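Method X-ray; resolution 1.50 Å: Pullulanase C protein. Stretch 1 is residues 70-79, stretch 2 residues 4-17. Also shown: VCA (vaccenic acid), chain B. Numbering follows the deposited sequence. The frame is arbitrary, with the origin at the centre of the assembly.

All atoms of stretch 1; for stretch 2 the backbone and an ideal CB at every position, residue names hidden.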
# COMPACT_ATOMS: atom_id res chain seq x y z
N ALA A 70 11.42 -2.51 -1.27
CA ALA A 70 10.33 -2.07 -0.43
C ALA A 70 10.85 -1.38 0.81
O ALA A 70 10.24 -0.40 1.26
CB ALA A 70 9.43 -3.25 -0.05
N GLN A 71 11.95 -1.88 1.38
CA GLN A 71 12.53 -1.23 2.55
C GLN A 71 12.89 0.19 2.22
O GLN A 71 12.62 1.08 2.99
CB GLN A 71 13.80 -1.97 3.04
CG GLN A 71 13.55 -3.38 3.52
CD GLN A 71 12.75 -3.45 4.82
OE1 GLN A 71 11.58 -3.84 4.81
NE2 GLN A 71 13.37 -3.05 5.94
N GLN A 72 13.51 0.38 1.07
CA GLN A 72 13.92 1.72 0.62
C GLN A 72 12.68 2.61 0.45
O GLN A 72 12.61 3.72 0.97
CB GLN A 72 14.77 1.59 -0.63
CG GLN A 72 15.39 2.88 -1.17
CD GLN A 72 16.55 2.62 -2.15
OE1 GLN A 72 17.06 3.55 -2.79
NE2 GLN A 72 17.00 1.35 -2.25
N ALA A 73 11.65 2.08 -0.21
CA ALA A 73 10.42 2.86 -0.40
C ALA A 73 9.79 3.32 0.92
O ALA A 73 9.36 4.46 1.07
CB ALA A 73 9.44 2.04 -1.19
N LEU A 74 9.78 2.44 1.90
CA LEU A 74 9.19 2.77 3.20
C LEU A 74 9.97 3.82 4.00
O LEU A 74 9.38 4.68 4.65
CB LEU A 74 9.08 1.48 4.03
CG LEU A 74 8.05 0.51 3.50
CD1 LEU A 74 8.26 -0.88 4.10
CD2 LEU A 74 6.64 1.02 3.78
N GLN A 75 11.30 3.75 3.95
CA GLN A 75 12.09 4.77 4.69
C GLN A 75 11.84 6.13 4.05
O GLN A 75 11.74 7.16 4.73
CB GLN A 75 13.58 4.42 4.76
CG GLN A 75 14.27 4.22 3.43
CD GLN A 75 15.72 3.76 3.57
OE1 GLN A 75 16.28 3.74 4.68
NE2 GLN A 75 16.35 3.39 2.44
N ASN A 76 11.68 6.12 2.73
CA ASN A 76 11.40 7.35 1.98
C ASN A 76 10.03 8.01 2.24
O ASN A 76 9.92 9.22 2.06
CB ASN A 76 11.51 7.13 0.47
CG ASN A 76 12.91 6.83 0.01
OD1 ASN A 76 13.89 6.93 0.78
ND2 ASN A 76 13.03 6.47 -1.27
N LEU A 77 9.00 7.24 2.62
CA LEU A 77 7.65 7.79 2.91
C LEU A 77 7.60 8.79 4.09
O LEU A 77 6.77 9.72 4.10
CB LEU A 77 6.66 6.61 3.10
CG LEU A 77 5.13 6.83 3.22
CD1 LEU A 77 4.38 5.54 2.88
CD2 LEU A 77 4.68 7.37 4.57
N ALA A 78 8.52 8.63 5.04
CA ALA A 78 8.62 9.51 6.23
C ALA A 78 8.41 11.03 6.00
O ALA A 78 7.53 11.64 6.61
CB ALA A 78 9.95 9.25 6.94
N ASP A 79 9.22 11.65 5.13
CA ASP A 79 9.05 13.09 4.90
C ASP A 79 8.37 13.41 3.57
O ASP A 79 8.64 14.46 3.00
CB ASP A 79 10.38 13.86 5.03
CG ASP A 79 10.99 13.77 6.43
OD1 ASP A 79 11.31 12.66 6.89
OD2 ASP A 79 11.22 14.84 7.04
N UNK A 4 8.60 -6.29 9.53
CA UNK A 4 7.68 -6.38 8.42
C UNK A 4 7.14 -5.02 7.98
O UNK A 4 7.08 -4.11 8.79
CB UNK A 4 6.52 -7.30 8.79
N UNK A 5 6.74 -4.88 6.72
CA UNK A 5 6.20 -3.59 6.21
C UNK A 5 5.03 -2.99 7.01
O UNK A 5 4.95 -1.82 7.16
CB UNK A 5 5.74 -3.79 4.77
N UNK A 6 4.09 -3.82 7.44
CA UNK A 6 2.92 -3.30 8.18
C UNK A 6 3.34 -2.73 9.49
O UNK A 6 2.98 -1.60 9.85
CB UNK A 6 1.87 -4.39 8.41
N UNK A 7 4.17 -3.49 10.19
CA UNK A 7 4.66 -3.04 11.48
C UNK A 7 5.44 -1.73 11.29
O UNK A 7 5.36 -0.85 12.12
CB UNK A 7 5.53 -4.11 12.13
N UNK A 8 6.11 -1.57 10.15
CA UNK A 8 6.78 -0.29 9.89
C UNK A 8 5.86 0.85 9.48
O UNK A 8 6.20 1.98 9.74
CB UNK A 8 7.83 -0.49 8.79
N UNK A 9 4.72 0.61 8.81
CA UNK A 9 3.78 1.72 8.45
C UNK A 9 3.11 2.39 9.66
O UNK A 9 2.62 3.53 9.60
CB UNK A 9 2.69 1.18 7.52
N UNK A 10 3.06 1.65 10.76
CA UNK A 10 2.49 2.13 11.99
C UNK A 10 3.25 3.32 12.62
O UNK A 10 2.68 4.06 13.44
CB UNK A 10 2.43 0.97 12.99
N UNK A 11 4.50 3.56 12.21
CA UNK A 11 5.33 4.66 12.75
C UNK A 11 5.01 6.04 12.21
O UNK A 11 5.47 7.05 12.73
CB UNK A 11 6.80 4.37 12.47
N UNK A 12 4.27 6.11 11.12
CA UNK A 12 3.97 7.39 10.49
C UNK A 12 2.95 8.18 11.30
O UNK A 12 2.02 7.58 11.83
CB UNK A 12 3.45 7.17 9.07
N UNK A 13 3.13 9.51 11.40
CA UNK A 13 2.18 10.35 12.14
C UNK A 13 0.78 10.30 11.53
O UNK A 13 -0.21 10.60 12.23
CB UNK A 13 2.67 11.80 12.18
N UNK A 14 0.69 9.99 10.23
CA UNK A 14 -0.63 9.80 9.65
C UNK A 14 -0.95 8.44 10.23
O UNK A 14 -0.07 7.60 10.42
CB UNK A 14 -0.68 9.87 8.12
N UNK A 15 -2.20 8.26 10.59
CA UNK A 15 -2.66 7.02 11.18
C UNK A 15 -3.04 6.10 10.02
O UNK A 15 -4.21 5.79 9.83
CB UNK A 15 -3.83 7.25 12.14
N UNK A 16 -2.04 5.70 9.23
CA UNK A 16 -2.32 4.91 8.04
C UNK A 16 -3.16 3.66 8.30
O UNK A 16 -4.07 3.37 7.53
CB UNK A 16 -1.00 4.50 7.39
N UNK A 17 -2.90 2.96 9.40
CA UNK A 17 -3.62 1.73 9.70
C UNK A 17 -5.06 1.98 10.18
O UNK A 17 -5.81 1.03 10.30
CB UNK A 17 -2.85 0.94 10.76
O2 VCA B . -7.63 12.11 6.64
C1 VCA B . -7.11 13.17 6.23
O1 VCA B . -7.67 14.28 6.34
C2 VCA B . -5.75 13.08 5.55
C3 VCA B . -4.64 13.47 6.53
C4 VCA B . -3.69 12.31 6.79
C5 VCA B . -3.69 11.31 5.64
C6 VCA B . -4.93 10.44 5.69
C7 VCA B . -4.86 9.28 4.70
C8 VCA B . -3.48 8.65 4.60
C9 VCA B . -3.53 7.51 3.59
C10 VCA B . -2.20 6.85 3.25
C11 VCA B . -2.48 5.92 2.12
C12 VCA B . -1.70 4.94 1.71
C13 VCA B . -0.41 4.48 2.36
C14 VCA B . -0.25 3.11 1.74
C15 VCA B . 1.00 2.31 2.06
C16 VCA B . 0.61 0.89 1.67
C17 VCA B . 1.77 -0.01 1.36
C18 VCA B . 1.18 -1.38 1.07

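Helix 70-77 and the short helix 5-9 run almost parallel, 7° between their directions, with axes 10.9 Å apart at closest approach.

Position 4 points its CB away from stretch 1, with nothing of that stretch within 5.5 Å, so many residues would suit it. It is Pro4, whose O accepts the bond from N of position 8.

At position 5 CA-to-CB runs sideways, but the ideal CB lies 3.9 Å from Leu74 CD1. A medium apolar chain fits: leucine, isoleucine, valine or methionine. The residue is Leu5, its CG 3.7 Å from Leu74 CD1.

Positions 6 and 7 are helical and find nothing of stretch 1 near their CB atoms; the contact sets no preference. They are Val6 and Lys7.

Position 8 points toward stretch 1, its ideal CB 4.7 Å from Leu74 CD1. Beyond lies Gln71 O, which already accepts from Gln75 N within its helix yet remains approachable from this side. An apolar chain could cover Leu74; a long donor, arginine or, near full extension, lysine, could reach the carbonyl, Gln71 O being about 7.7 Å from the ideal CB. Arg8 does so: NH2 donates to Gln71 O at 2.9 Å. The same NH2 lies 3.1 Å from Leu74 CB, and Gln71 NE2 sits over one guanidinium face.

Position 9 points sideways, its ideal CB 5.4 Å from Leu74 CD2, so a longer apolar chain is needed to reach the leucines. Leu9 does it by its end: CD2 is 4.0 Å from Leu74 CD2 and 4.2 Å from Leu77 CD1. CD2 also approaches C15 of the vaccenic acid at 3.9 Å.

Positions 10 and 11 are the middle of a type I turn and out of reach; polar residues would be unremarkable. They are Arg10 and Glu11.

Position 12 closes the turn with an extended psi of 141° and points toward stretch 1, its ideal CB 4.7 Å from Leu77 CD2. Leucine, methionine or glutamine could pack here. Gln12, chi1 and chi2 both m, brings OE1 to 3.5 Å from Ala78 CA and 3.7 Å from Leu77 CD2, packing contacts without a hydrogen bond to stretch 1.

Position 13, with phi -61°, admits proline and is Pro13. Position 14 points toward stretch 1, but no atom of it lies within 5.5 Å of the ideal CB, so polar or apolar chains would do; Gln14 places CG 3.8 Å from VCA C4. Positions 15 and 17 are out of reach and unconstrained by stretch 1: Asn15 and Leu17.

Position 16 points toward stretch 1 from a distance; an apolar chain of medium or greater length could reach Leu77. Ile16 CD1 is 4.4 Å from Leu77 CD2.

Stretch 2, residues 4-17: PLVKRLREQPQNIL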
# COMPACT_ATOMS: atom_id res chain seq x y z
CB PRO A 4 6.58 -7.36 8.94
CG PRO A 4 7.31 -8.19 9.99
CD PRO A 4 8.28 -7.26 10.61
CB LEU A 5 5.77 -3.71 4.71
CG LEU A 5 5.00 -2.60 3.96
CD1 LEU A 5 5.27 -2.68 2.46
CD2 LEU A 5 3.49 -2.54 4.19
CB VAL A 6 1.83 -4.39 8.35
CG1 VAL A 6 0.68 -3.93 9.22
CG2 VAL A 6 1.34 -4.80 6.98
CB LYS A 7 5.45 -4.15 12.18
CG LYS A 7 4.64 -5.43 12.40
CD LYS A 7 3.29 -5.16 13.06
CE LYS A 7 2.55 -6.42 13.50
NZ LYS A 7 1.27 -6.14 14.20
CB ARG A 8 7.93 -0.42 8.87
CG ARG A 8 9.10 -1.24 9.41
CD ARG A 8 10.39 -0.59 8.99
NE ARG A 8 10.58 -0.55 7.54
CZ ARG A 8 11.36 0.32 6.89
NH1 ARG A 8 11.98 1.31 7.52
NH2 ARG A 8 11.47 0.23 5.57
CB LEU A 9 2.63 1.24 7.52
CG LEU A 9 2.89 1.00 6.04
CD1 LEU A 9 1.71 0.26 5.41
CD2 LEU A 9 3.13 2.30 5.30
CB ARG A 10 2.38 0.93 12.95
CG ARG A 10 1.79 1.24 14.31
CD ARG A 10 1.52 -0.01 15.12
NE ARG A 10 0.44 -0.84 14.57
CZ ARG A 10 0.58 -1.93 13.82
NH1 ARG A 10 1.78 -2.38 13.48
NH2 ARG A 10 -0.49 -2.59 13.40
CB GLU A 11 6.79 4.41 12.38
CG GLU A 11 7.33 3.02 12.68
CD GLU A 11 8.80 2.89 12.27
OE1 GLU A 11 9.57 3.87 12.47
OE2 GLU A 11 9.18 1.81 11.76
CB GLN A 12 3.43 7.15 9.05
CG GLN A 12 4.34 6.27 8.20
CD GLN A 12 5.77 6.80 8.15
OE1 GLN A 12 5.99 8.01 8.00
NE2 GLN A 12 6.74 5.89 8.27
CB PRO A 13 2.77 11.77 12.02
CG PRO A 13 3.63 11.72 10.80
CD PRO A 13 4.15 10.31 10.69
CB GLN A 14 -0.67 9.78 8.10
CG GLN A 14 -0.15 11.05 7.45
CD GLN A 14 1.35 11.09 7.45
OE1 GLN A 14 2.00 10.07 7.72
NE2 GLN A 14 1.91 12.24 7.14
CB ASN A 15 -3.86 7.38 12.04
CG ASN A 15 -3.50 8.43 13.08
OD1 ASN A 15 -2.43 8.35 13.69
ND2 ASN A 15 -4.37 9.43 13.27
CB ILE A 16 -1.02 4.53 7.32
CG1 ILE A 16 -0.36 5.84 6.87
CG2 ILE A 16 -1.30 3.53 6.17
CD1 ILE A 16 1.04 5.65 6.42
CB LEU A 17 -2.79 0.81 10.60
CG LEU A 17 -1.49 0.30 9.90
CD1 LEU A 17 -0.68 -0.41 10.99
CD2 LEU A 17 -1.75 -0.57 8.70
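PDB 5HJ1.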